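PDB 3SC4: short chain dehydrogenase (A0QTM2 homolog) from Mycobacterium thermoresistibile, which probably catalyses NAD(P)-dependent oxidation or reduction, as short-chain dehydrogenases/reductases do. Local coordinates for residues B[175-180]-B[189-194]; B[244-249]-B[255-260]; B[26-31]-B[227-232]. All coordinates share one frame; numbering follows the deposited sequence.

Overall arrangement
The three contacts lie on both faces of the parallel Rossmann sheet and just past the end of its edge strand 242-244. Interaction 1 joins helix 164-183 to strand 190-195 on one face of the sheet. Interaction 3, its centre about 17 Å from that of interaction 1, pairs helices 20-30 and 222-232 on the opposite face; L194 of the same strand points to that face and touches A227 and A228. Interaction 2, with its centre about 14 Å from that of interaction 3, folds the chain after helix 245-252 back onto that helix, which itself packs on helix 222-232. Along the sequence, interaction 1 is nested inside the loop closed by interaction 3, and interaction 2 follows both. Early and late parts of the domain thus meet around helix 222-232.

Interaction 1. Residues B[175-180]-B[189-194]; sequences LCALGI and IASNTL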
ATOM      1  N   LEU B 175       6.444  -2.355  -0.521  1.00 14.27           N
ATOM      2  CA  LEU B 175       6.808  -0.936  -0.339  1.00 14.21           C
ATOM      3  C   LEU B 175       7.377  -0.648   1.056  1.00 14.83           C
ATOM      4  O   LEU B 175       8.316   0.146   1.218  1.00 14.31           O
ATOM      5  CB  LEU B 175       5.610  -0.039  -0.629  1.00 13.98           C
ATOM      6  CG  LEU B 175       5.226   0.066  -2.105  1.00 12.99           C
ATOM      7  CD1 LEU B 175       3.932   0.847  -2.246  1.00 11.27           C
ATOM      8  CD2 LEU B 175       6.368   0.736  -2.888  1.00  9.66           C
ATOM      9  N   CYS B 176       6.820  -1.305   2.066  1.00 15.10           N
ATOM     10  CA  CYS B 176       7.366  -1.170   3.396  1.00 15.98           C
ATOM     11  C   CYS B 176       8.831  -1.627   3.402  1.00 17.02           C
ATOM     12  O   CYS B 176       9.718  -0.921   3.908  1.00 18.72           O
ATOM     13  CB  CYS B 176       6.551  -1.973   4.373  1.00 15.98           C
ATOM     14  SG  CYS B 176       7.027  -1.709   6.067  1.00 18.22           S
ATOM     15  N   ALA B 177       9.086  -2.776   2.798  1.00 16.48           N
ATOM     16  CA  ALA B 177      10.386  -3.377   2.816  1.00 16.89           C
ATOM     17  C   ALA B 177      11.396  -2.517   2.079  1.00 18.05           C
ATOM     18  O   ALA B 177      12.553  -2.400   2.523  1.00 18.48           O
ATOM     19  CB  ALA B 177      10.331  -4.753   2.194  1.00 16.04           C
ATOM     20  N   LEU B 178      10.980  -1.961   0.939  1.00 17.94           N
ATOM     21  CA  LEU B 178      11.858  -1.102   0.154  1.00 18.56           C
ATOM     22  C   LEU B 178      12.092   0.251   0.814  1.00 18.60           C
ATOM     23  O   LEU B 178      13.160   0.830   0.704  1.00 19.88           O
ATOM     24  CB  LEU B 178      11.293  -0.889  -1.253  1.00 18.32           C
ATOM     25  CG  LEU B 178      11.124  -2.160  -2.086  1.00 19.39           C
ATOM     26  CD1 LEU B 178      10.568  -1.837  -3.478  1.00 18.63           C
ATOM     27  CD2 LEU B 178      12.467  -2.899  -2.222  1.00 20.61           C
ATOM     28  N   GLY B 179      11.092   0.771   1.486  1.00 18.52           N
ATOM     29  CA  GLY B 179      11.268   2.015   2.210  1.00 19.56           C
ATOM     30  C   GLY B 179      12.253   1.836   3.350  1.00 20.60           C
ATOM     31  O   GLY B 179      13.195   2.614   3.492  1.00 21.22           O
ATOM     32  N   ILE B 180      12.024   0.800   4.158  1.00 20.57           N
ATOM     33  CA  ILE B 180      12.932   0.436   5.224  1.00 21.06           C
ATOM     34  C   ILE B 180      14.361   0.275   4.705  1.00 21.17           C
ATOM     35  O   ILE B 180      15.286   0.653   5.373  1.00 21.53           O
ATOM     36  CB  ILE B 180      12.544  -0.903   5.864  1.00 20.82           C
ATOM     37  CG1 ILE B 180      11.286  -0.781   6.693  1.00 20.86           C
ATOM     38  CG2 ILE B 180      13.655  -1.387   6.776  1.00 21.81           C
ATOM     39  CD1 ILE B 180      10.832  -2.157   7.177  1.00 18.80           C
ATOM     40  N   ILE B 189      21.113  -2.224   8.160  1.00 27.65           N
ATOM     41  CA  ILE B 189      20.182  -3.355   8.172  1.00 25.77           C
ATOM     42  C   ILE B 189      19.657  -3.583   6.760  1.00 24.48           C
ATOM     43  O   ILE B 189      19.068  -2.683   6.169  1.00 24.30           O
ATOM     44  CB  ILE B 189      18.979  -3.125   9.102  1.00 25.34           C
ATOM     45  CG1 ILE B 189      19.439  -2.888  10.548  1.00 26.24           C
ATOM     46  CG2 ILE B 189      18.034  -4.335   9.048  1.00 21.57           C
ATOM     47  CD1 ILE B 189      18.422  -2.104  11.350  1.00 27.35           C
ATOM     48  N   ALA B 190      19.878  -4.783   6.230  1.00 23.16           N
ATOM     49  CA  ALA B 190      19.362  -5.157   4.924  1.00 21.84           C
ATOM     50  C   ALA B 190      17.864  -5.277   5.037  1.00 20.42           C
ATOM     51  O   ALA B 190      17.382  -5.701   6.075  1.00 20.52           O
ATOM     52  CB  ALA B 190      19.953  -6.469   4.456  1.00 21.26           C
ATOM     53  N   SER B 191      17.141  -4.873   3.988  1.00 19.39           N
ATOM     54  CA  SER B 191      15.720  -5.182   3.841  1.00 18.27           C
ATOM     55  C   SER B 191      15.427  -5.516   2.394  1.00 17.81           C
ATOM     56  O   SER B 191      15.593  -4.679   1.503  1.00 18.04           O
ATOM     57  CB  SER B 191      14.838  -4.003   4.277  1.00 18.48           C
ATOM     58  OG  SER B 191      13.456  -4.352   4.256  1.00 17.30           O
ATOM     59  N   ASN B 192      14.971  -6.736   2.165  1.00 17.46           N
ATOM     60  CA  ASN B 192      14.696  -7.232   0.819  1.00 17.75           C
ATOM     61  C   ASN B 192      13.331  -7.916   0.783  1.00 16.80           C
ATOM     62  O   ASN B 192      12.772  -8.270   1.820  1.00 16.70           O
ATOM     63  CB  ASN B 192      15.778  -8.243   0.376  1.00 18.46           C
ATOM     64  CG  ASN B 192      17.155  -7.614   0.232  1.00 18.95           C
ATOM     65  OD1 ASN B 192      17.401  -6.847  -0.702  1.00 20.51           O
ATOM     66  ND2 ASN B 192      18.055  -7.932   1.157  1.00 15.98           N
ATOM     67  N   THR B 193      12.797  -8.117  -0.410  1.00 16.64           N
ATOM     68  CA  THR B 193      11.612  -8.964  -0.537  1.00 16.32           C
ATOM     69  C   THR B 193      11.974 -10.210  -1.327  1.00 16.43           C
ATOM     70  O   THR B 193      12.923 -10.203  -2.117  1.00 16.80           O
ATOM     71  CB  THR B 193      10.459  -8.236  -1.244  1.00 15.98           C
ATOM     72  OG1 THR B 193      10.841  -7.978  -2.593  1.00 16.57           O
ATOM     73  CG2 THR B 193      10.118  -6.913  -0.552  1.00 14.55           C
ATOM     74  N   LEU B 194      11.184 -11.265  -1.143  1.00 16.11           N
ATOM     75  CA  LEU B 194      11.458 -12.553  -1.784  1.00 16.06           C
ATOM     76  C   LEU B 194      10.162 -13.235  -2.110  1.00 15.89           C
ATOM     77  O   LEU B 194       9.298 -13.370  -1.220  1.00 16.17           O
ATOM     78  CB  LEU B 194      12.299 -13.433  -0.850  1.00 16.07           C
ATOM     79  CG  LEU B 194      12.790 -14.788  -1.353  1.00 16.09           C
ATOM     80  CD1 LEU B 194      13.707 -14.579  -2.550  1.00 13.02           C
ATOM     81  CD2 LEU B 194      13.489 -15.634  -0.221  1.00 15.12           C
TER
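A177 lays its methyl group against the methyl branch of T193, CB to CG2 3.5 Å, where helix 164-183 runs over strand 190-195 of the Rossmann fold. This helix precedes the strand in the chain and runs nearly antiparallel to it: the segment axes make an angle of 154° and approach to 6.9 Å. The small side chains of A177, S191 and T193 at the point of closest approach are consistent with this short spacing. S191 supplies the polar link. Its hydroxyl, swung anti to the backbone N (chi1 -174°), reaches across to the helix and donates to the backbone carbonyl of A177, with S191 OG 2.8 Å from A177 O. The donor arrives well bent from the C=O direction, at 117°, and is tilted somewhat out of the carbonyl plane. One turn further along the helix I180 adds its CG2 branch, which rests on S191 CB at 3.8 Å, so the serine side chain is bonded through its oxygen and packed through its carbon. The alternation of the strand sends N192 and L194 to the other face of the sheet, where the amide of N192 is held by Y238 and N241 and L194 meets helix 222-232. Segment 175-180 also packs on the second subunit: L175 touches Y171 of that subunit, and I180 touches its I109. Helix 164-183 thus lies between the central sheet and the second subunit. On the strand side, S191 CB lies 3.3 Å from A177 O, beside the bonded hydroxyl.

Interaction 2. Residues B[244-249]-B[255-260]; sequences LCEDVL and TDLSVY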
ATOM      1  N   LEU B 244      13.220 -12.880  -6.711  1.00 18.83           N
ATOM      2  CA  LEU B 244      12.491 -14.110  -7.014  1.00 18.27           C
ATOM      3  C   LEU B 244      13.297 -15.349  -6.569  1.00 18.42           C
ATOM      4  O   LEU B 244      14.484 -15.407  -6.809  1.00 18.83           O
ATOM      5  CB  LEU B 244      12.250 -14.186  -8.520  1.00 18.62           C
ATOM      6  CG  LEU B 244      11.293 -13.149  -9.103  1.00 18.87           C
ATOM      7  CD1 LEU B 244      11.221 -13.254 -10.636  1.00 18.83           C
ATOM      8  CD2 LEU B 244       9.931 -13.317  -8.481  1.00 15.39           C
ATOM      9  N   CYS B 245      12.661 -16.354  -5.963  1.00 18.27           N
ATOM     10  CA  CYS B 245      13.411 -17.471  -5.391  1.00 19.14           C
ATOM     11  C   CYS B 245      14.348 -18.157  -6.407  1.00 20.08           C
ATOM     12  O   CYS B 245      15.565 -18.238  -6.218  1.00 19.85           O
ATOM     13  CB  CYS B 245      12.458 -18.503  -4.791  1.00 18.82           C
ATOM     14  SG  CYS B 245      11.540 -17.886  -3.352  1.00 19.79           S
ATOM     15  N   GLU B 246      13.767 -18.632  -7.496  1.00 20.53           N
ATOM     16  CA  GLU B 246      14.519 -19.378  -8.472  1.00 21.91           C
ATOM     17  C   GLU B 246      15.723 -18.572  -8.995  1.00 22.94           C
ATOM     18  O   GLU B 246      16.837 -19.092  -9.082  1.00 24.04           O
ATOM     19  CB  GLU B 246      13.608 -19.809  -9.613  1.00 22.47           C
ATOM     20  CG  GLU B 246      12.634 -20.914  -9.234  1.00 22.04           C
ATOM     21  CD  GLU B 246      11.331 -20.404  -8.640  1.00 21.89           C
ATOM     22  OE1 GLU B 246      11.318 -19.309  -8.022  1.00 20.14           O
ATOM     23  OE2 GLU B 246      10.321 -21.135  -8.770  1.00 21.88           O
ATOM     24  N   ASP B 247      15.513 -17.297  -9.286  1.00 22.60           N
ATOM     25  CA  ASP B 247      16.607 -16.438  -9.745  1.00 23.63           C
ATOM     26  C   ASP B 247      17.739 -16.360  -8.707  1.00 23.74           C
ATOM     27  O   ASP B 247      18.910 -16.453  -9.042  1.00 25.01           O
ATOM     28  CB  ASP B 247      16.093 -15.034 -10.094  1.00 22.95           C
ATOM     29  CG  ASP B 247      14.967 -15.065 -11.097  1.00 24.27           C
ATOM     30  OD1 ASP B 247      14.072 -15.922 -10.962  1.00 25.88           O
ATOM     31  OD2 ASP B 247      14.950 -14.236 -12.026  1.00 27.82           O
ATOM     32  N   VAL B 248      17.377 -16.182  -7.447  1.00 23.23           N
ATOM     33  CA  VAL B 248      18.359 -16.093  -6.383  1.00 23.00           C
ATOM     34  C   VAL B 248      19.171 -17.380  -6.332  1.00 24.22           C
ATOM     35  O   VAL B 248      20.413 -17.354  -6.180  1.00 24.35           O
ATOM     36  CB  VAL B 248      17.668 -15.826  -5.032  1.00 21.95           C
ATOM     37  CG1 VAL B 248      18.614 -16.073  -3.870  1.00 21.72           C
ATOM     38  CG2 VAL B 248      17.151 -14.412  -5.016  1.00 19.37           C
ATOM     39  N   LEU B 249      18.472 -18.499  -6.486  1.00 24.28           N
ATOM     40  CA  LEU B 249      19.115 -19.797  -6.408  1.00 25.54           C
ATOM     41  C   LEU B 249      20.123 -20.027  -7.545  1.00 27.48           C
ATOM     42  O   LEU B 249      21.234 -20.446  -7.276  1.00 28.77           O
ATOM     43  CB  LEU B 249      18.073 -20.913  -6.313  1.00 24.80           C
ATOM     44  CG  LEU B 249      17.408 -20.980  -4.911  1.00 23.83           C
ATOM     45  CD1 LEU B 249      16.116 -21.782  -4.956  1.00 21.36           C
ATOM     46  CD2 LEU B 249      18.362 -21.540  -3.819  1.00 21.05           C
ATOM     47  N   THR B 255      22.187 -25.393 -10.114  1.00 34.09           N
ATOM     48  CA  THR B 255      21.975 -25.535 -11.559  1.00 34.83           C
ATOM     49  C   THR B 255      20.697 -26.282 -11.890  1.00 34.93           C
ATOM     50  O   THR B 255      20.109 -26.069 -12.946  1.00 35.51           O
ATOM     51  CB  THR B 255      23.181 -26.194 -12.271  1.00 36.59           C
ATOM     52  OG1 THR B 255      23.427 -27.511 -11.741  1.00 35.74           O
ATOM     53  CG2 THR B 255      24.432 -25.287 -12.127  1.00 35.84           C
ATOM     54  N   ASP B 256      20.254 -27.127 -10.972  1.00 34.95           N
ATOM     55  CA  ASP B 256      19.139 -28.028 -11.218  1.00 35.11           C
ATOM     56  C   ASP B 256      17.963 -27.623 -10.331  1.00 33.46           C
ATOM     57  O   ASP B 256      17.889 -28.037  -9.194  1.00 33.36           O
ATOM     58  CB  ASP B 256      19.602 -29.454 -10.915  1.00 35.86           C
ATOM     59  CG  ASP B 256      18.510 -30.507 -11.136  1.00 38.30           C
ATOM     60  OD1 ASP B 256      17.429 -30.166 -11.662  1.00 40.20           O
ATOM     61  OD2 ASP B 256      18.739 -31.690 -10.780  1.00 40.55           O
ATOM     62  N   LEU B 257      17.047 -26.817 -10.848  1.00 32.64           N
ATOM     63  CA  LEU B 257      15.865 -26.427 -10.075  1.00 31.47           C
ATOM     64  C   LEU B 257      14.813 -27.535  -9.896  1.00 31.27           C
ATOM     65  O   LEU B 257      13.886 -27.369  -9.109  1.00 30.62           O
ATOM     66  CB  LEU B 257      15.197 -25.197 -10.701  1.00 30.93           C
ATOM     67  CG  LEU B 257      15.982 -23.886 -10.668  1.00 30.91           C
ATOM     68  CD1 LEU B 257      15.444 -22.869 -11.704  1.00 30.31           C
ATOM     69  CD2 LEU B 257      16.006 -23.298  -9.246  1.00 26.29           C
ATOM     70  N   SER B 258      14.947 -28.652 -10.613  1.00 32.16           N
ATOM     71  CA  SER B 258      13.964 -29.748 -10.536  0.50 32.22           C
ATOM     72  C   SER B 258      13.849 -30.343  -9.141  1.00 31.56           C
ATOM     73  O   SER B 258      12.829 -30.935  -8.807  1.00 31.56           O
ATOM     74  CB  SER B 258      14.309 -30.883 -11.515  0.50 33.67           C
ATOM     75  OG  SER B 258      14.115 -30.485 -12.858  0.50 34.54           O
ATOM     76  N   VAL B 259      14.884 -30.206  -8.327  1.00 31.46           N
ATOM     77  CA  VAL B 259      14.814 -30.741  -6.968  1.00 31.53           C
ATOM     78  C   VAL B 259      13.734 -30.025  -6.135  1.00 30.82           C
ATOM     79  O   VAL B 259      13.382 -30.481  -5.035  1.00 31.42           O
ATOM     80  CB  VAL B 259      16.178 -30.641  -6.249  1.00 31.87           C
ATOM     81  CG1 VAL B 259      17.253 -31.457  -7.019  1.00 33.37           C
ATOM     82  CG2 VAL B 259      16.611 -29.161  -6.077  1.00 31.14           C
ATOM     83  N   TYR B 260      13.231 -28.900  -6.647  1.00 29.95           N
ATOM     84  CA  TYR B 260      12.130 -28.164  -6.005  1.00 29.05           C
ATOM     85  C   TYR B 260      10.752 -28.491  -6.595  1.00 29.23           C
ATOM     86  O   TYR B 260       9.719 -28.151  -6.019  1.00 28.29           O
ATOM     87  CB  TYR B 260      12.399 -26.656  -6.081  1.00 28.00           C
ATOM     88  CG  TYR B 260      13.703 -26.287  -5.420  1.00 26.81           C
ATOM     89  CD1 TYR B 260      13.851 -26.379  -4.039  1.00 24.37           C
ATOM     90  CD2 TYR B 260      14.800 -25.897  -6.167  1.00 25.98           C
ATOM     91  CE1 TYR B 260      15.045 -26.079  -3.417  1.00 22.71           C
ATOM     92  CE2 TYR B 260      16.012 -25.583  -5.536  1.00 25.84           C
ATOM     93  CZ  TYR B 260      16.113 -25.678  -4.161  1.00 23.79           C
ATOM     94  OH  TYR B 260      17.293 -25.355  -3.536  1.00 24.22           O
TER
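L249 and Y260 approach each other from opposite directions: L249 CD1 stands 3.8 Å from Y260 CE2, and L249 CD2 lies near the phenol oxygen. The methyl meets the ring obliquely, while the Y260 ring has V259 CG2 over one face, offset toward the rim. L257, three residues before Y260, packs on E246. Its two methyl branches straddle the start of the E246 side chain, CD1 against E246 CB and CD2 against E246 CG, each at 4.1 Å, and CD2 also comes within 4.3 Å of L249 CB. The E246 and L257 side chains cross at about a right angle. E246 can offer its aliphatic part in this way because its chain is bent at chi2 (88°), which turns the carboxylate aside from the leucine; there OE2 forms a salt bridge with R219 and OE1 accepts from the backbone N of R197. With CG anti to the carbonyl carbon (chi1 -74°), L249 points its branched end at the tyrosine, CD1 at the ring and CD2 at the hydroxyl. The phenol is tied down by a hydrogen bond from Y260 OH to D226 OD2, on helix 222-232, which also touches L249. Within the returning chain, an Asx turn leads into the 3-10 segment 258-260: S258 N donates to D256 OD1 at 3.1 Å, meeting it from above the carboxylate plane. These turns present L257 and Y260 together to helix 245-252, which follows the last strand of the Rossmann sheet. Across the interface no hydrogen bond forms and the closest contacts are between carbons, so orientation is probably set by the anchored ends, the carboxylate of E246 and the hydroxyl of Y260, which would fix how the hydrocarbon parts sit against the two leucines.

Interaction 3. Residues B[26-31]-B[227-232]; sequences AKRVAA and AAYVVL
R28 and Y229 form a cation-pi stack, the guanidinium lying flat over one face of the phenol ring. CZ of R28 sits 3.6 Å from the centroid of the Y229 ring and only 9° off its normal, and the two planes are inclined by 21°. CZ and NH1 of R28 both lie close to the ring centre, and NH2 lies over the rim, 3.4 Å from Y229 CD2. CG of R28, anti to the backbone N (chi1 -177°), comes 3.8 Å from Y229 CD1, and a bend at chi2 carries the guanidinium over the ring. Y229 OH is hydrogen-bonded to D32, just beyond the first helix, which steadies the ring; R28 NE makes only a long, weak ion pair with D226. Apolar contact continues beneath the stack, where V29 CG2 meets L232 CD1 at 4.2 Å; V29 also rests on L7 and A34, and L232 on H146 of the sheet. The partly exposed arginine-tyrosine pair thus roofs a buried valine-leucine pair. Helices 20-30 and 222-232 lie side by side on one face of the parallel sheet, the arrangement of the doubly wound Rossmann fold of short-chain dehydrogenases.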
ATOM      1  N   ALA B  26      12.049 -21.276   8.793  1.00 22.98           N
ATOM      2  CA  ALA B  26      12.425 -21.510  10.175  1.00 24.30           C
ATOM      3  C   ALA B  26      13.298 -22.761  10.304  1.00 25.74           C
ATOM      4  O   ALA B  26      14.366 -22.713  10.901  1.00 26.56           O
ATOM      5  CB  ALA B  26      11.184 -21.633  11.032  1.00 24.04           C
ATOM      6  N   LYS B  27      12.868 -23.865   9.718  1.00 26.11           N
ATOM      7  CA  LYS B  27      13.647 -25.106   9.797  1.00 27.87           C
ATOM      8  C   LYS B  27      15.038 -24.959   9.184  1.00 28.42           C
ATOM      9  O   LYS B  27      16.035 -25.370   9.775  1.00 29.35           O
ATOM     10  CB  LYS B  27      12.873 -26.287   9.178  1.00 28.28           C
ATOM     11  CG  LYS B  27      11.868 -26.931  10.180  1.00 29.88           C
ATOM     12  CD  LYS B  27      10.699 -27.660   9.529  1.00 31.55           C
ATOM     13  CE  LYS B  27      10.999 -29.122   9.168  1.00 33.19           C
ATOM     14  NZ  LYS B  27       9.823 -29.698   8.422  1.00 32.09           N
ATOM     15  N   ARG B  28      15.122 -24.329   8.021  1.00 28.36           N
ATOM     16  CA  ARG B  28      16.418 -24.177   7.364  1.00 28.96           C
ATOM     17  C   ARG B  28      17.389 -23.372   8.198  1.00 29.19           C
ATOM     18  O   ARG B  28      18.554 -23.716   8.310  1.00 30.38           O
ATOM     19  CB  ARG B  28      16.264 -23.510   6.017  1.00 28.45           C
ATOM     20  CG  ARG B  28      17.555 -23.399   5.251  1.00 30.75           C
ATOM     21  CD  ARG B  28      18.026 -24.760   4.770  1.00 33.27           C
ATOM     22  NE  ARG B  28      19.061 -24.604   3.755  1.00 35.95           N
ATOM     23  CZ  ARG B  28      20.363 -24.492   4.001  1.00 38.45           C
ATOM     24  NH1 ARG B  28      20.857 -24.507   5.250  1.00 38.65           N
ATOM     25  NH2 ARG B  28      21.180 -24.370   2.969  1.00 39.51           N
ATOM     26  N   VAL B  29      16.898 -22.295   8.782  1.00 28.70           N
ATOM     27  CA  VAL B  29      17.731 -21.438   9.611  1.00 28.85           C
ATOM     28  C   VAL B  29      18.107 -22.170  10.905  1.00 29.86           C
ATOM     29  O   VAL B  29      19.239 -22.109  11.345  1.00 30.70           O
ATOM     30  CB  VAL B  29      17.016 -20.100   9.891  1.00 27.97           C
ATOM     31  CG1 VAL B  29      17.823 -19.256  10.841  1.00 27.78           C
ATOM     32  CG2 VAL B  29      16.784 -19.366   8.570  1.00 25.67           C
ATOM     33  N   ALA B  30      17.141 -22.855  11.501  1.00 29.74           N
ATOM     34  CA  ALA B  30      17.378 -23.673  12.683  1.00 30.62           C
ATOM     35  C   ALA B  30      18.476 -24.705  12.461  1.00 31.37           C
ATOM     36  O   ALA B  30      19.223 -24.987  13.370  1.00 32.58           O
ATOM     37  CB  ALA B  30      16.085 -24.373  13.122  1.00 29.91           C
ATOM     38  N   ALA B  31      18.581 -25.261  11.254  1.00 31.49           N
ATOM     39  CA  ALA B  31      19.510 -26.375  10.984  1.00 32.28           C
ATOM     40  C   ALA B  31      20.973 -25.985  11.148  1.00 33.64           C
ATOM     41  O   ALA B  31      21.814 -26.853  11.363  1.00 35.01           O
ATOM     42  CB  ALA B  31      19.281 -26.950   9.589  1.00 31.83           C
ATOM     43  N   ALA B 227      16.117 -20.288  -0.935  1.00 21.48           N
ATOM     44  CA  ALA B 227      16.369 -18.928  -1.459  1.00 21.22           C
ATOM     45  C   ALA B 227      16.570 -17.952  -0.279  1.00 21.45           C
ATOM     46  O   ALA B 227      17.511 -17.159  -0.275  1.00 21.83           O
ATOM     47  CB  ALA B 227      15.255 -18.446  -2.415  1.00 19.65           C
ATOM     48  N   ALA B 228      15.714 -18.046   0.736  1.00 21.12           N
ATOM     49  CA  ALA B 228      15.814 -17.168   1.906  1.00 21.39           C
ATOM     50  C   ALA B 228      17.200 -17.267   2.528  1.00 22.31           C
ATOM     51  O   ALA B 228      17.829 -16.253   2.848  1.00 22.12           O
ATOM     52  CB  ALA B 228      14.737 -17.541   2.943  1.00 20.80           C
ATOM     53  N   TYR B 229      17.663 -18.513   2.668  1.00 22.90           N
ATOM     54  CA  TYR B 229      18.935 -18.819   3.288  1.00 23.58           C
ATOM     55  C   TYR B 229      20.060 -18.100   2.563  1.00 23.19           C
ATOM     56  O   TYR B 229      20.902 -17.470   3.176  1.00 23.59           O
ATOM     57  CB  TYR B 229      19.155 -20.333   3.293  1.00 24.24           C
ATOM     58  CG  TYR B 229      20.393 -20.765   4.063  1.00 27.34           C
ATOM     59  CD1 TYR B 229      20.376 -20.872   5.462  1.00 28.42           C
ATOM     60  CD2 TYR B 229      21.589 -21.057   3.386  1.00 29.81           C
ATOM     61  CE1 TYR B 229      21.507 -21.261   6.170  1.00 30.59           C
ATOM     62  CE2 TYR B 229      22.737 -21.441   4.077  1.00 32.66           C
ATOM     63  CZ  TYR B 229      22.696 -21.542   5.469  1.00 33.34           C
ATOM     64  OH  TYR B 229      23.834 -21.941   6.125  1.00 33.82           O
ATOM     65  N   VAL B 230      20.057 -18.180   1.245  1.00 22.61           N
ATOM     66  CA  VAL B 230      21.053 -17.482   0.445  1.00 22.69           C
ATOM     67  C   VAL B 230      21.034 -15.983   0.747  1.00 22.68           C
ATOM     68  O   VAL B 230      22.084 -15.387   0.985  1.00 23.38           O
ATOM     69  CB  VAL B 230      20.823 -17.719  -1.057  1.00 22.83           C
ATOM     70  CG1 VAL B 230      21.725 -16.796  -1.892  1.00 22.27           C
ATOM     71  CG2 VAL B 230      21.015 -19.230  -1.401  1.00 20.98           C
ATOM     72  N   VAL B 231      19.842 -15.393   0.781  1.00 21.73           N
ATOM     73  CA  VAL B 231      19.696 -13.951   0.992  1.00 21.68           C
ATOM     74  C   VAL B 231      20.150 -13.551   2.395  1.00 22.65           C
ATOM     75  O   VAL B 231      20.838 -12.534   2.563  1.00 23.44           O
ATOM     76  CB  VAL B 231      18.243 -13.459   0.714  1.00 20.66           C
ATOM     77  CG1 VAL B 231      18.060 -11.995   1.127  1.00 19.94           C
ATOM     78  CG2 VAL B 231      17.912 -13.626  -0.738  1.00 18.45           C
ATOM     79  N   LEU B 232      19.818 -14.367   3.398  1.00 23.24           N
ATOM     80  CA  LEU B 232      20.133 -14.022   4.794  1.00 23.73           C
ATOM     81  C   LEU B 232      21.622 -14.129   5.128  1.00 25.61           C
ATOM     82  O   LEU B 232      22.070 -13.623   6.163  1.00 25.77           O
ATOM     83  CB  LEU B 232      19.311 -14.876   5.751  1.00 23.61           C
ATOM     84  CG  LEU B 232      17.798 -14.647   5.664  1.00 21.58           C
ATOM     85  CD1 LEU B 232      17.041 -15.676   6.491  1.00 18.75           C
ATOM     86  CD2 LEU B 232      17.483 -13.237   6.095  1.00 19.59           C
TER